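Local coordinates for protein NF-kappa-B inhibitor beta (Mus musculus, PDB 1OY3) that inhibits NF-kappa-B by binding it and trapping it in the cytoplasm, although its unphosphorylated, resynthesised form can accompany NF-kappa-B to the nucleus and protect it from inactivation by I-kappa-B-alpha, at residues Arg89-Ala94 with His168-Met173; Pro161-Val166 with Leu184-Pro189; Val96-Arg101 with Glu145-Gln150; Gly45-His50 with Val71-Arg76. All blocks are in the same frame, centred on the assembly; numbering follows the deposited sequence.

Interaction 1: residues Arg89-Ala94 with His168-Met173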
loop_
_atom_site.group_PDB
_atom_site.type_symbol
_atom_site.label_atom_id
_atom_site.label_comp_id
_atom_site.label_asym_id
_atom_site.label_seq_id
_atom_site.Cartn_x
_atom_site.Cartn_y
_atom_site.Cartn_z
ATOM N N ARG C 89 -4.260 0.279 -13.974
ATOM C CA ARG C 89 -5.373 0.739 -14.804
ATOM C C ARG C 89 -5.962 -0.344 -15.707
ATOM O O ARG C 89 -6.390 -0.052 -16.825
ATOM C CB ARG C 89 -4.917 1.921 -15.668
ATOM C CG ARG C 89 -4.683 3.217 -14.898
ATOM C CD ARG C 89 -3.948 4.253 -15.746
ATOM N NE ARG C 89 -4.354 5.621 -15.426
ATOM C CZ ARG C 89 -5.386 6.244 -15.990
ATOM N NH1 ARG C 89 -6.118 5.624 -16.909
ATOM N NH2 ARG C 89 -5.688 7.488 -15.639
ATOM N N ALA C 90 -5.982 -1.587 -15.228
ATOM C CA ALA C 90 -6.546 -2.698 -15.993
ATOM C C ALA C 90 -8.063 -2.690 -15.844
ATOM O O ALA C 90 -8.652 -3.587 -15.224
ATOM C CB ALA C 90 -5.976 -4.027 -15.496
ATOM N N HIS C 91 -8.687 -1.669 -16.424
ATOM C CA HIS C 91 -10.133 -1.484 -16.373
ATOM C C HIS C 91 -10.966 -2.693 -16.771
ATOM O O HIS C 91 -11.915 -3.060 -16.056
ATOM C CB HIS C 91 -10.534 -0.310 -17.260
ATOM C CG HIS C 91 -9.857 0.971 -16.902
ATOM N ND1 HIS C 91 -9.977 1.550 -15.660
ATOM C CD2 HIS C 91 -9.039 1.778 -17.618
ATOM C CE1 HIS C 91 -9.260 2.660 -15.624
ATOM N NE2 HIS C 91 -8.682 2.820 -16.798
ATOM N N THR C 92 -10.635 -3.298 -17.915
ATOM C CA THR C 92 -11.386 -4.447 -18.386
ATOM C C THR C 92 -11.247 -5.653 -17.439
ATOM O O THR C 92 -12.201 -6.399 -17.227
ATOM C CB THR C 92 -10.968 -4.823 -19.830
ATOM O OG1 THR C 92 -9.547 -4.967 -19.906
ATOM C CG2 THR C 92 -11.407 -3.745 -20.797
ATOM N N CYS C 93 -10.068 -5.836 -16.855
ATOM C CA CYS C 93 -9.860 -6.941 -15.912
ATOM C C CYS C 93 -10.748 -6.772 -14.676
ATOM O O CYS C 93 -11.355 -7.739 -14.184
ATOM C CB CYS C 93 -8.404 -6.988 -15.477
ATOM S SG CYS C 93 -7.251 -7.522 -16.765
ATOM N N ALA C 94 -10.829 -5.541 -14.177
ATOM C CA ALA C 94 -11.635 -5.262 -12.995
ATOM C C ALA C 94 -13.089 -5.591 -13.298
ATOM O O ALA C 94 -13.813 -6.104 -12.450
ATOM C CB ALA C 94 -11.506 -3.780 -12.596
ATOM N N HIS C 168 -4.165 6.390 -7.533
ATOM C CA HIS C 168 -3.641 6.421 -8.886
ATOM C C HIS C 168 -4.428 7.314 -9.828
ATOM O O HIS C 168 -4.295 7.187 -11.038
ATOM C CB HIS C 168 -3.571 5.013 -9.486
ATOM C CG HIS C 168 -2.556 4.123 -8.837
ATOM N ND1 HIS C 168 -2.664 3.698 -7.529
ATOM C CD2 HIS C 168 -1.418 3.568 -9.321
ATOM C CE1 HIS C 168 -1.639 2.918 -7.236
ATOM N NE2 HIS C 168 -0.867 2.824 -8.305
ATOM N N LYS C 169 -5.240 8.214 -9.281
ATOM C CA LYS C 169 -6.014 9.151 -10.095
ATOM C C LYS C 169 -6.629 8.452 -11.305
ATOM O O LYS C 169 -6.520 8.929 -12.435
ATOM C CB LYS C 169 -5.106 10.290 -10.576
ATOM C CG LYS C 169 -4.244 10.915 -9.479
ATOM C CD LYS C 169 -3.308 11.993 -10.041
ATOM C CE LYS C 169 -2.438 11.441 -11.170
ATOM N NZ LYS C 169 -1.575 12.470 -11.834
ATOM N N ASP C 170 -7.280 7.321 -11.060
ATOM C CA ASP C 170 -7.893 6.546 -12.125
ATOM C C ASP C 170 -9.416 6.732 -12.095
ATOM O O ASP C 170 -10.141 5.978 -11.444
ATOM C CB ASP C 170 -7.504 5.084 -11.941
ATOM C CG ASP C 170 -7.918 4.221 -13.105
ATOM O OD1 ASP C 170 -7.391 3.096 -13.214
ATOM O OD2 ASP C 170 -8.770 4.664 -13.901
ATOM N N ALA C 171 -9.886 7.751 -12.808
ATOM C CA ALA C 171 -11.298 8.089 -12.864
ATOM C C ALA C 171 -12.139 6.945 -13.411
ATOM O O ALA C 171 -13.200 6.630 -12.877
ATOM C CB ALA C 171 -11.490 9.337 -13.718
ATOM N N GLU C 172 -11.664 6.335 -14.490
ATOM C CA GLU C 172 -12.367 5.224 -15.093
ATOM C C GLU C 172 -12.532 4.082 -14.079
ATOM O O GLU C 172 -13.616 3.492 -13.959
ATOM C CB GLU C 172 -11.608 4.726 -16.318
ATOM C CG GLU C 172 -12.483 4.585 -17.543
ATOM C CD GLU C 172 -13.862 4.050 -17.203
ATOM O OE1 GLU C 172 -13.957 2.922 -16.674
ATOM O OE2 GLU C 172 -14.853 4.764 -17.461
ATOM N N MET C 173 -11.471 3.776 -13.339
ATOM C CA MET C 173 -11.552 2.695 -12.354
ATOM C C MET C 173 -12.472 3.079 -11.198
ATOM O O MET C 173 -13.186 2.233 -10.661
ATOM C CB MET C 173 -10.172 2.325 -11.800
ATOM C CG MET C 173 -10.218 1.033 -10.950
ATOM S SD MET C 173 -10.615 -0.459 -11.943
ATOM C CE MET C 173 -8.939 -0.825 -12.555
HETATM O O HOH W 1 -8.380 9.315 -15.308
HETATM O O HOH W 2 -4.780 2.460 -11.958
#
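Asp170 has CG anti to its backbone N (chi1 -171°), which turns the carboxylate toward Arg89 and His91, while Met173, also anti at chi1, is bent at chi2 (67°), which brings SD to 3.5 Å from Ala94 CB. The contact lies at the N-terminal ends of helix 91-97 and helix 171-180, in the third and fourth ankyrin repeats, and joins two consecutive repeats of the stack through side chains and water. Glu172 CB lies over one face of the His91 imidazole, 3.6 Å from the ring centroid, a CH-pi contact; Arg89 O lies over the opposite face. The Arg89 guanidinium is nearly parallel to the Asp170 carboxylate, with their planes 12° apart, and Asp170 OD2 sits above it, 4.1 Å from NH1. None of the guanidinium N-H groups points at that oxygen. The carboxylate also caps its own helix through Met173 N, although the exact place of OD2 is doubtful. One water donates to Asp170 OD1 at 3.0 Å and accepts weakly from Arg89 N; a second accepts from Arg89 NH2 at 3.3 Å and weakly from Ala171 N. The chemistry suggests a loose attraction of charges, supplemented by water, with the guanidinium and the helix start probably favouring an ionised Asp170.

Interaction 2: residues Pro161-Val166 with Leu184-Pro189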
loop_
_atom_site.group_PDB
_atom_site.type_symbol
_atom_site.label_atom_id
_atom_site.label_comp_id
_atom_site.label_asym_id
_atom_site.label_seq_id
_atom_site.Cartn_x
_atom_site.Cartn_y
_atom_site.Cartn_z
ATOM N N PRO C 161 -9.617 -1.561 -2.770
ATOM C CA PRO C 161 -9.413 -1.218 -4.181
ATOM C C PRO C 161 -9.704 0.244 -4.536
ATOM O O PRO C 161 -8.960 0.857 -5.320
ATOM C CB PRO C 161 -10.343 -2.190 -4.906
ATOM C CG PRO C 161 -10.265 -3.409 -4.039
ATOM C CD PRO C 161 -10.392 -2.808 -2.642
ATOM N N LEU C 162 -10.764 0.814 -3.961
ATOM C CA LEU C 162 -11.109 2.208 -4.277
ATOM C C LEU C 162 -9.968 3.164 -3.923
ATOM O O LEU C 162 -9.621 4.060 -4.714
ATOM C CB LEU C 162 -12.391 2.632 -3.558
ATOM C CG LEU C 162 -12.863 4.055 -3.912
ATOM C CD1 LEU C 162 -13.131 4.168 -5.412
ATOM C CD2 LEU C 162 -14.126 4.387 -3.118
ATOM N N HIS C 163 -9.407 2.981 -2.729
ATOM C CA HIS C 163 -8.281 3.794 -2.277
ATOM C C HIS C 163 -7.197 3.769 -3.337
ATOM O O HIS C 163 -6.653 4.804 -3.716
ATOM C CB HIS C 163 -7.697 3.230 -0.985
ATOM C CG HIS C 163 -8.578 3.402 0.204
ATOM N ND1 HIS C 163 -8.680 2.446 1.193
ATOM C CD2 HIS C 163 -9.380 4.425 0.579
ATOM C CE1 HIS C 163 -9.511 2.877 2.126
ATOM N NE2 HIS C 163 -9.949 4.074 1.778
ATOM N N VAL C 164 -6.880 2.569 -3.810
ATOM C CA VAL C 164 -5.855 2.408 -4.833
ATOM C C VAL C 164 -6.258 3.149 -6.112
ATOM O O VAL C 164 -5.470 3.914 -6.656
ATOM C CB VAL C 164 -5.610 0.901 -5.140
ATOM C CG1 VAL C 164 -4.415 0.730 -6.082
ATOM C CG2 VAL C 164 -5.344 0.154 -3.836
ATOM N N ALA C 165 -7.490 2.950 -6.581
ATOM C CA ALA C 165 -7.923 3.626 -7.805
ATOM C C ALA C 165 -7.808 5.152 -7.683
ATOM O O ALA C 165 -7.412 5.827 -8.629
ATOM C CB ALA C 165 -9.349 3.219 -8.159
ATOM N N VAL C 166 -8.135 5.693 -6.514
ATOM C CA VAL C 166 -8.042 7.137 -6.306
ATOM C C VAL C 166 -6.566 7.547 -6.191
ATOM O O VAL C 166 -6.136 8.511 -6.826
ATOM C CB VAL C 166 -8.787 7.585 -5.024
ATOM C CG1 VAL C 166 -8.661 9.106 -4.859
ATOM C CG2 VAL C 166 -10.264 7.181 -5.095
ATOM N N LEU C 184 -17.677 4.422 -0.718
ATOM C CA LEU C 184 -17.027 5.703 -1.016
ATOM C C LEU C 184 -16.581 6.531 0.193
ATOM O O LEU C 184 -15.991 7.602 0.025
ATOM C CB LEU C 184 -17.951 6.565 -1.889
ATOM C CG LEU C 184 -18.028 6.355 -3.415
ATOM C CD1 LEU C 184 -17.611 4.945 -3.830
ATOM C CD2 LEU C 184 -19.444 6.644 -3.853
ATOM N N ASN C 185 -16.848 6.058 1.406
ATOM C CA ASN C 185 -16.460 6.832 2.589
ATOM C C ASN C 185 -15.412 6.151 3.455
ATOM O O ASN C 185 -14.949 6.728 4.434
ATOM C CB ASN C 185 -17.688 7.127 3.457
ATOM C CG ASN C 185 -18.758 7.889 2.711
ATOM O OD1 ASN C 185 -18.477 8.901 2.068
ATOM N ND2 ASN C 185 -20.000 7.411 2.798
ATOM N N LYS C 186 -15.054 4.925 3.087
ATOM C CA LYS C 186 -14.088 4.101 3.816
ATOM C C LYS C 186 -12.747 4.774 4.094
ATOM O O LYS C 186 -11.973 5.047 3.176
ATOM C CB LYS C 186 -13.857 2.795 3.042
ATOM C CG LYS C 186 -12.849 1.843 3.677
ATOM C CD LYS C 186 -13.290 1.329 5.039
ATOM C CE LYS C 186 -14.606 0.554 4.976
ATOM N NZ LYS C 186 -14.566 -0.680 4.134
ATOM N N PRO C 187 -12.442 5.029 5.375
ATOM C CA PRO C 187 -11.171 5.674 5.725
ATOM C C PRO C 187 -10.008 4.683 5.686
ATOM O O PRO C 187 -10.171 3.541 6.103
ATOM C CB PRO C 187 -11.400 6.161 7.163
ATOM C CG PRO C 187 -12.886 5.989 7.404
ATOM C CD PRO C 187 -13.252 4.799 6.576
ATOM N N GLU C 188 -8.851 5.093 5.168
ATOM C CA GLU C 188 -7.694 4.200 5.206
ATOM C C GLU C 188 -7.166 4.416 6.642
ATOM O O GLU C 188 -7.343 5.494 7.222
ATOM C CB GLU C 188 -6.666 4.547 4.114
ATOM C CG GLU C 188 -6.109 5.946 4.103
ATOM C CD GLU C 188 -5.290 6.254 5.337
ATOM O OE1 GLU C 188 -4.567 5.349 5.808
ATOM O OE2 GLU C 188 -5.360 7.407 5.822
ATOM N N PRO C 189 -6.532 3.395 7.238
ATOM C CA PRO C 189 -6.015 3.466 8.609
ATOM C C PRO C 189 -4.756 4.203 9.087
ATOM O O PRO C 189 -4.522 4.222 10.296
ATOM C CB PRO C 189 -5.977 1.992 9.019
ATOM C CG PRO C 189 -5.596 1.312 7.747
ATOM C CD PRO C 189 -6.472 2.010 6.727
#
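Leu162 and His163, on the first turn of helix 161-167, face the loop that follows helix 171-180, with CA of His163 7.5 Å from CA of Glu188 and CA of Leu162 7.6 Å from CA of Leu184. The helix start carries the TPLH motif of an ankyrin repeat, Thr160 to His163, and shows the part its histidine plays. His163 has CG anti to the carbonyl carbon (chi1 -70°), and its ring reaches the loop while ND1 accepts from Thr160 N. NE2 donates to Lys186 O at 2.6 Å, a short bond with an angle of 159° at the hydrogen. The oxygen lies close to the imidazole plane, but NE2 stands above the carbonyl plane, 37° out of it. Glu188 CB rests over one ring face, 4.0 Å from the centroid and nearer the rim than the centre, in a CH-pi contact. The charged ends turn elsewhere: Glu188 to Thr190 N and Arg193, and Lys186 NZ to a salt bridge with Glu152. Both ring nitrogens are thus engaged, fixing the rotation of the imidazole between helix start and loop. Alongside, Leu162 crosses Leu184 at a slant, its CD2 meeting CD1 of Leu184 at 3.6 Å.

Interaction 3: residues Val96-Arg101 with Glu145-Gln150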
loop_
_atom_site.group_PDB
_atom_site.type_symbol
_atom_site.label_atom_id
_atom_site.label_comp_id
_atom_site.label_asym_id
_atom_site.label_seq_id
_atom_site.Cartn_x
_atom_site.Cartn_y
_atom_site.Cartn_z
ATOM N N VAL C 96 -14.272 -7.829 -15.445
ATOM C CA VAL C 96 -14.456 -9.277 -15.456
ATOM C C VAL C 96 -14.642 -9.779 -14.019
ATOM O O VAL C 96 -15.497 -10.620 -13.744
ATOM C CB VAL C 96 -13.218 -9.999 -16.047
ATOM C CG1 VAL C 96 -13.368 -11.489 -15.878
ATOM C CG2 VAL C 96 -13.038 -9.626 -17.521
ATOM N N LEU C 97 -13.831 -9.259 -13.103
ATOM C CA LEU C 97 -13.905 -9.684 -11.713
ATOM C C LEU C 97 -15.128 -9.181 -10.960
ATOM O O LEU C 97 -15.677 -9.898 -10.122
ATOM C CB LEU C 97 -12.651 -9.249 -10.952
ATOM C CG LEU C 97 -11.317 -9.881 -11.365
ATOM C CD1 LEU C 97 -10.195 -9.222 -10.583
ATOM C CD2 LEU C 97 -11.343 -11.392 -11.120
ATOM N N LEU C 98 -15.548 -7.956 -11.270
ATOM C CA LEU C 98 -16.674 -7.319 -10.597
ATOM C C LEU C 98 -18.089 -7.768 -10.998
ATOM O O LEU C 98 -18.940 -6.944 -11.328
ATOM C CB LEU C 98 -16.543 -5.800 -10.758
ATOM C CG LEU C 98 -15.268 -5.213 -10.129
ATOM C CD1 LEU C 98 -15.080 -3.776 -10.574
ATOM C CD2 LEU C 98 -15.353 -5.306 -8.621
ATOM N N GLN C 99 -18.327 -9.074 -10.959
ATOM C CA GLN C 99 -19.630 -9.661 -11.292
ATOM C C GLN C 99 -19.582 -11.127 -10.901
ATOM O O GLN C 99 -18.513 -11.655 -10.628
ATOM C CB GLN C 99 -19.918 -9.537 -12.795
ATOM C CG GLN C 99 -18.965 -10.303 -13.700
ATOM C CD GLN C 99 -19.156 -9.962 -15.181
ATOM O OE1 GLN C 99 -18.366 -9.221 -15.769
ATOM N NE2 GLN C 99 -20.210 -10.494 -15.779
ATOM N N PRO C 100 -20.743 -11.800 -10.859
ATOM C CA PRO C 100 -20.761 -13.214 -10.491
ATOM C C PRO C 100 -19.860 -14.018 -11.421
ATOM O O PRO C 100 -19.875 -13.817 -12.629
ATOM C CB PRO C 100 -22.231 -13.589 -10.647
ATOM C CG PRO C 100 -22.933 -12.302 -10.305
ATOM C CD PRO C 100 -22.111 -11.284 -11.038
ATOM N N ARG C 101 -19.073 -14.917 -10.848
ATOM C CA ARG C 101 -18.176 -15.760 -11.624
ATOM C C ARG C 101 -18.904 -16.394 -12.814
ATOM O O ARG C 101 -20.087 -16.706 -12.732
ATOM C CB ARG C 101 -17.595 -16.861 -10.726
ATOM C CG ARG C 101 -16.821 -17.926 -11.483
ATOM C CD ARG C 101 -16.337 -19.061 -10.592
ATOM N NE ARG C 101 -15.135 -18.724 -9.833
ATOM C CZ ARG C 101 -15.130 -18.069 -8.677
ATOM N NH1 ARG C 101 -16.270 -17.670 -8.127
ATOM N NH2 ARG C 101 -13.981 -17.823 -8.065
ATOM N N GLU C 145 -20.244 -16.820 -1.597
ATOM C CA GLU C 145 -20.038 -16.769 -3.045
ATOM C C GLU C 145 -20.477 -15.393 -3.538
ATOM O O GLU C 145 -21.135 -15.255 -4.568
ATOM C CB GLU C 145 -20.837 -17.870 -3.758
ATOM C CG GLU C 145 -22.342 -17.634 -3.878
ATOM C CD GLU C 145 -23.095 -17.883 -2.586
ATOM O OE1 GLU C 145 -23.083 -19.037 -2.101
ATOM O OE2 GLU C 145 -23.704 -16.926 -2.061
ATOM N N ASP C 146 -20.087 -14.379 -2.774
ATOM C CA ASP C 146 -20.409 -12.987 -3.054
ATOM C C ASP C 146 -19.178 -12.292 -3.641
ATOM O O ASP C 146 -18.249 -11.952 -2.915
ATOM C CB ASP C 146 -20.821 -12.305 -1.748
ATOM C CG ASP C 146 -21.323 -10.899 -1.953
ATOM O OD1 ASP C 146 -21.531 -10.193 -0.942
ATOM O OD2 ASP C 146 -21.517 -10.504 -3.121
ATOM N N TRP C 147 -19.171 -12.092 -4.955
ATOM C CA TRP C 147 -18.047 -11.440 -5.618
ATOM C C TRP C 147 -17.793 -10.044 -5.059
ATOM O O TRP C 147 -16.711 -9.495 -5.239
ATOM C CB TRP C 147 -18.296 -11.334 -7.124
ATOM C CG TRP C 147 -19.515 -10.532 -7.486
ATOM C CD1 TRP C 147 -20.786 -11.003 -7.654
ATOM C CD2 TRP C 147 -19.586 -9.111 -7.679
ATOM N NE1 TRP C 147 -21.645 -9.966 -7.940
ATOM C CE2 TRP C 147 -20.935 -8.794 -7.959
ATOM C CE3 TRP C 147 -18.643 -8.077 -7.641
ATOM C CZ2 TRP C 147 -21.363 -7.480 -8.199
ATOM C CZ3 TRP C 147 -19.068 -6.768 -7.883
ATOM C CH2 TRP C 147 -20.412 -6.484 -8.156
ATOM N N ARG C 148 -18.790 -9.474 -4.384
ATOM C CA ARG C 148 -18.667 -8.134 -3.810
ATOM C C ARG C 148 -17.713 -8.049 -2.612
ATOM O O ARG C 148 -17.374 -6.957 -2.155
ATOM C CB ARG C 148 -20.049 -7.606 -3.406
ATOM C CG ARG C 148 -20.941 -7.213 -4.574
ATOM C CD ARG C 148 -22.141 -6.398 -4.076
ATOM N NE ARG C 148 -22.822 -5.684 -5.153
ATOM C CZ ARG C 148 -23.567 -6.265 -6.089
ATOM N NH1 ARG C 148 -23.737 -7.581 -6.082
ATOM N NH2 ARG C 148 -24.140 -5.531 -7.040
ATOM N N LEU C 149 -17.290 -9.199 -2.102
ATOM C CA LEU C 149 -16.360 -9.228 -0.985
ATOM C C LEU C 149 -14.994 -8.718 -1.455
ATOM O O LEU C 149 -14.104 -8.496 -0.642
ATOM C CB LEU C 149 -16.226 -10.651 -0.432
ATOM C CG LEU C 149 -17.532 -11.288 0.059
ATOM C CD1 LEU C 149 -17.302 -12.754 0.402
ATOM C CD2 LEU C 149 -18.052 -10.524 1.267
ATOM N N GLN C 150 -14.831 -8.542 -2.767
ATOM C CA GLN C 150 -13.568 -8.046 -3.325
ATOM C C GLN C 150 -13.459 -6.533 -3.123
ATOM O O GLN C 150 -12.363 -5.980 -2.950
ATOM C CB GLN C 150 -13.494 -8.321 -4.829
ATOM C CG GLN C 150 -13.432 -9.785 -5.240
ATOM C CD GLN C 150 -13.576 -9.960 -6.755
ATOM O OE1 GLN C 150 -12.655 -9.658 -7.519
ATOM N NE2 GLN C 150 -14.743 -10.426 -7.191
#
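The Trp147 indole lies flat against the backbone of Leu98 to Pro100: Gln99 CA is over its centre, 3.6 Å above the plane, and Leu98 C sits toward the rim, 3.4 Å from CZ3. On the opposite face Arg148 folds back, with CG 3.5 Å above the plane. The site belongs to the ankyrin stack, where the chain leaves helix 91-97 through an inverse gamma turn centred on Leu98 and meets a 3-10 segment, 147-149, that precedes the next helix. At the pyrrole end of the indole Pro100 is the partner, its N 3.3 Å from CD1 and its ring CD 3.4 Å from NE1. Trp147 CG stands between backbone N and carbonyl carbon (chi1 61°), the crowded position, and the ring spreads over the passing chain. Tyr65 of helix 58-66 packs on the same tryptophan and its hydroxyl bonds to Gln99 O. Gln150 adds the polar half of the contact. Its NE2 donates to Leu97 O at 3.1 Å, from well above that carbonyl plane, and also to Trp147 O at 2.9 Å, here in the carbonyl plane on a lone pair, with a bent angle of 133° at the hydrogen.

Interaction 4: residues Gly45-His50 with Val71-Arg76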
loop_
_atom_site.group_PDB
_atom_site.type_symbol
_atom_site.label_atom_id
_atom_site.label_comp_id
_atom_site.label_asym_id
_atom_site.label_seq_id
_atom_site.Cartn_x
_atom_site.Cartn_y
_atom_site.Cartn_z
ATOM N N GLY C 45 3.927 -14.515 -3.516
ATOM C CA GLY C 45 2.568 -14.662 -3.023
ATOM C C GLY C 45 1.531 -14.521 -4.122
ATOM O O GLY C 45 0.330 -14.470 -3.861
ATOM N N GLN C 46 1.996 -14.462 -5.362
ATOM C CA GLN C 46 1.102 -14.306 -6.499
ATOM C C GLN C 46 0.537 -15.614 -7.030
ATOM O O GLN C 46 1.216 -16.639 -7.055
ATOM C CB GLN C 46 1.836 -13.615 -7.641
ATOM C CG GLN C 46 2.405 -12.255 -7.314
ATOM C CD GLN C 46 3.380 -11.798 -8.377
ATOM O OE1 GLN C 46 3.622 -10.596 -8.559
ATOM N NE2 GLN C 46 3.966 -12.762 -9.078
ATOM N N THR C 47 -0.718 -15.571 -7.459
ATOM C CA THR C 47 -1.360 -16.742 -8.046
ATOM C C THR C 47 -1.355 -16.451 -9.543
ATOM O O THR C 47 -0.850 -15.409 -9.974
ATOM C CB THR C 47 -2.813 -16.882 -7.568
ATOM O OG1 THR C 47 -3.549 -15.708 -7.940
ATOM C CG2 THR C 47 -2.858 -17.054 -6.049
ATOM N N ALA C 48 -1.907 -17.353 -10.343
ATOM C CA ALA C 48 -1.962 -17.129 -11.783
ATOM C C ALA C 48 -2.878 -15.937 -12.070
ATOM O O ALA C 48 -2.639 -15.164 -13.002
ATOM C CB ALA C 48 -2.490 -18.372 -12.482
ATOM N N LEU C 49 -3.929 -15.796 -11.260
ATOM C CA LEU C 49 -4.891 -14.702 -11.426
ATOM C C LEU C 49 -4.154 -13.380 -11.257
ATOM O O LEU C 49 -4.290 -12.484 -12.071
ATOM C CB LEU C 49 -6.004 -14.787 -10.367
ATOM C CG LEU C 49 -7.454 -14.475 -10.754
ATOM C CD1 LEU C 49 -8.180 -13.816 -9.573
ATOM C CD2 LEU C 49 -7.489 -13.583 -11.963
ATOM N N HIS C 50 -3.382 -13.271 -10.179
ATOM C CA HIS C 50 -2.611 -12.063 -9.886
ATOM C C HIS C 50 -1.759 -11.683 -11.089
ATOM O O HIS C 50 -1.692 -10.519 -11.490
ATOM C CB HIS C 50 -1.669 -12.285 -8.699
ATOM C CG HIS C 50 -2.345 -12.331 -7.366
ATOM N ND1 HIS C 50 -2.174 -13.379 -6.483
ATOM C CD2 HIS C 50 -3.122 -11.426 -6.727
ATOM C CE1 HIS C 50 -2.812 -13.115 -5.358
ATOM N NE2 HIS C 50 -3.396 -11.935 -5.479
ATOM N N VAL C 71 -10.577 -15.238 -5.776
ATOM C CA VAL C 71 -10.472 -13.815 -6.042
ATOM C C VAL C 71 -10.066 -12.972 -4.826
ATOM O O VAL C 71 -9.842 -11.769 -4.943
ATOM C CB VAL C 71 -11.807 -13.301 -6.635
ATOM C CG1 VAL C 71 -12.837 -13.095 -5.533
ATOM C CG2 VAL C 71 -11.574 -12.049 -7.412
ATOM N N LEU C 72 -9.970 -13.601 -3.664
ATOM C CA LEU C 72 -9.588 -12.889 -2.448
ATOM C C LEU C 72 -8.157 -13.186 -2.037
ATOM O O LEU C 72 -7.622 -12.534 -1.146
ATOM C CB LEU C 72 -10.532 -13.244 -1.290
ATOM C CG LEU C 72 -11.988 -12.802 -1.444
ATOM C CD1 LEU C 72 -12.739 -13.083 -0.156
ATOM C CD2 LEU C 72 -12.053 -11.317 -1.760
ATOM N N VAL C 73 -7.539 -14.171 -2.673
ATOM C CA VAL C 73 -6.165 -14.520 -2.337
ATOM C C VAL C 73 -5.328 -13.256 -2.458
ATOM O O VAL C 73 -5.540 -12.453 -3.358
ATOM C CB VAL C 73 -5.608 -15.616 -3.288
ATOM C CG1 VAL C 73 -4.176 -15.971 -2.898
ATOM C CG2 VAL C 73 -6.502 -16.862 -3.223
ATOM N N ALA C 74 -4.391 -13.071 -1.537
ATOM C CA ALA C 74 -3.541 -11.888 -1.551
ATOM C C ALA C 74 -2.070 -12.241 -1.717
ATOM O O ALA C 74 -1.594 -13.223 -1.159
ATOM C CB ALA C 74 -3.727 -11.108 -0.261
ATOM N N GLU C 75 -1.352 -11.438 -2.489
ATOM C CA GLU C 75 0.070 -11.669 -2.664
ATOM C C GLU C 75 0.830 -11.018 -1.512
ATOM O O GLU C 75 0.222 -10.641 -0.507
ATOM C CB GLU C 75 0.532 -11.137 -4.025
ATOM C CG GLU C 75 -0.007 -9.785 -4.414
ATOM C CD GLU C 75 0.741 -8.650 -3.754
ATOM O OE1 GLU C 75 0.373 -8.246 -2.634
ATOM O OE2 GLU C 75 1.711 -8.175 -4.364
ATOM N N ARG C 76 2.145 -10.873 -1.669
ATOM C CA ARG C 76 3.021 -10.315 -0.639
ATOM C C ARG C 76 2.592 -9.009 0.018
ATOM O O ARG C 76 2.790 -8.840 1.219
ATOM C CB ARG C 76 4.433 -10.137 -1.189
ATOM C CG ARG C 76 4.540 -9.127 -2.315
ATOM C CD ARG C 76 5.989 -8.975 -2.773
ATOM N NE ARG C 76 6.092 -8.463 -4.139
ATOM C CZ ARG C 76 5.415 -8.962 -5.172
ATOM N NH1 ARG C 76 4.584 -9.983 -4.995
ATOM N NH2 ARG C 76 5.571 -8.449 -6.382
#
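The TALH motif of the second ankyrin repeat, Thr47 to His50, starts helix 48-55 with a capping box and meets the extended loop that leaves the repeat. His50 N donates weakly to Thr47 OG1, while Thr47 N donates to His50 ND1 at 2.8 Å, only 3° out of the imidazole plane. The other nitrogen, His50 NE2, makes a weak bond to Val73 O at 3.1 Å and another weak one to His79 O. Glu75 CB lies over one face of the ring, 4.2 Å from its centroid, while the carboxylate turns back to accept from His79 N. Beside the capping box Thr47 CG2, anti to the carbonyl carbon, meets Val73 CG1 at 3.6 Å. Gly45, with a positive phi of 78°, has no side chain to hold the backbones apart: its CA comes 3.9 Å from CA of Glu75, and its O receives a CA-H...O contact from Glu75 CA at 3.1 Å. Gln46 and Arg76 run side by side just beyond. As a worked case of a histidine linking helix start and loop, His50 accepts at ND1 and donates at NE2, a pattern consistent with a neutral ring protonated at NE2 and held chiefly at ND1, with weaker bonds at NE2.

How the interactions relate
From the N terminus, interaction 4 comes first: 45-50 and 71-76 close a loop that holds the rest of helix 48-55 and all of helix 58-66 within the second repeat. Interaction 1 then opens at 89-94, and interaction 3, opening at 96-101 on the same helix 91-97 and closing at 145-150, is nested inside it. Interaction 2 begins at 161-166, before interaction 1 closes at 168-173, and ends at 184-189, so these two cross. Interaction 3 touches interactions 4 and 2, packing through Leu97 on Val71 and through Gln150 on Pro161, respectively. Asp170 N probably bonds to Ala165 O between interactions 1 and 2. Together they tie repeats two to four into one stack.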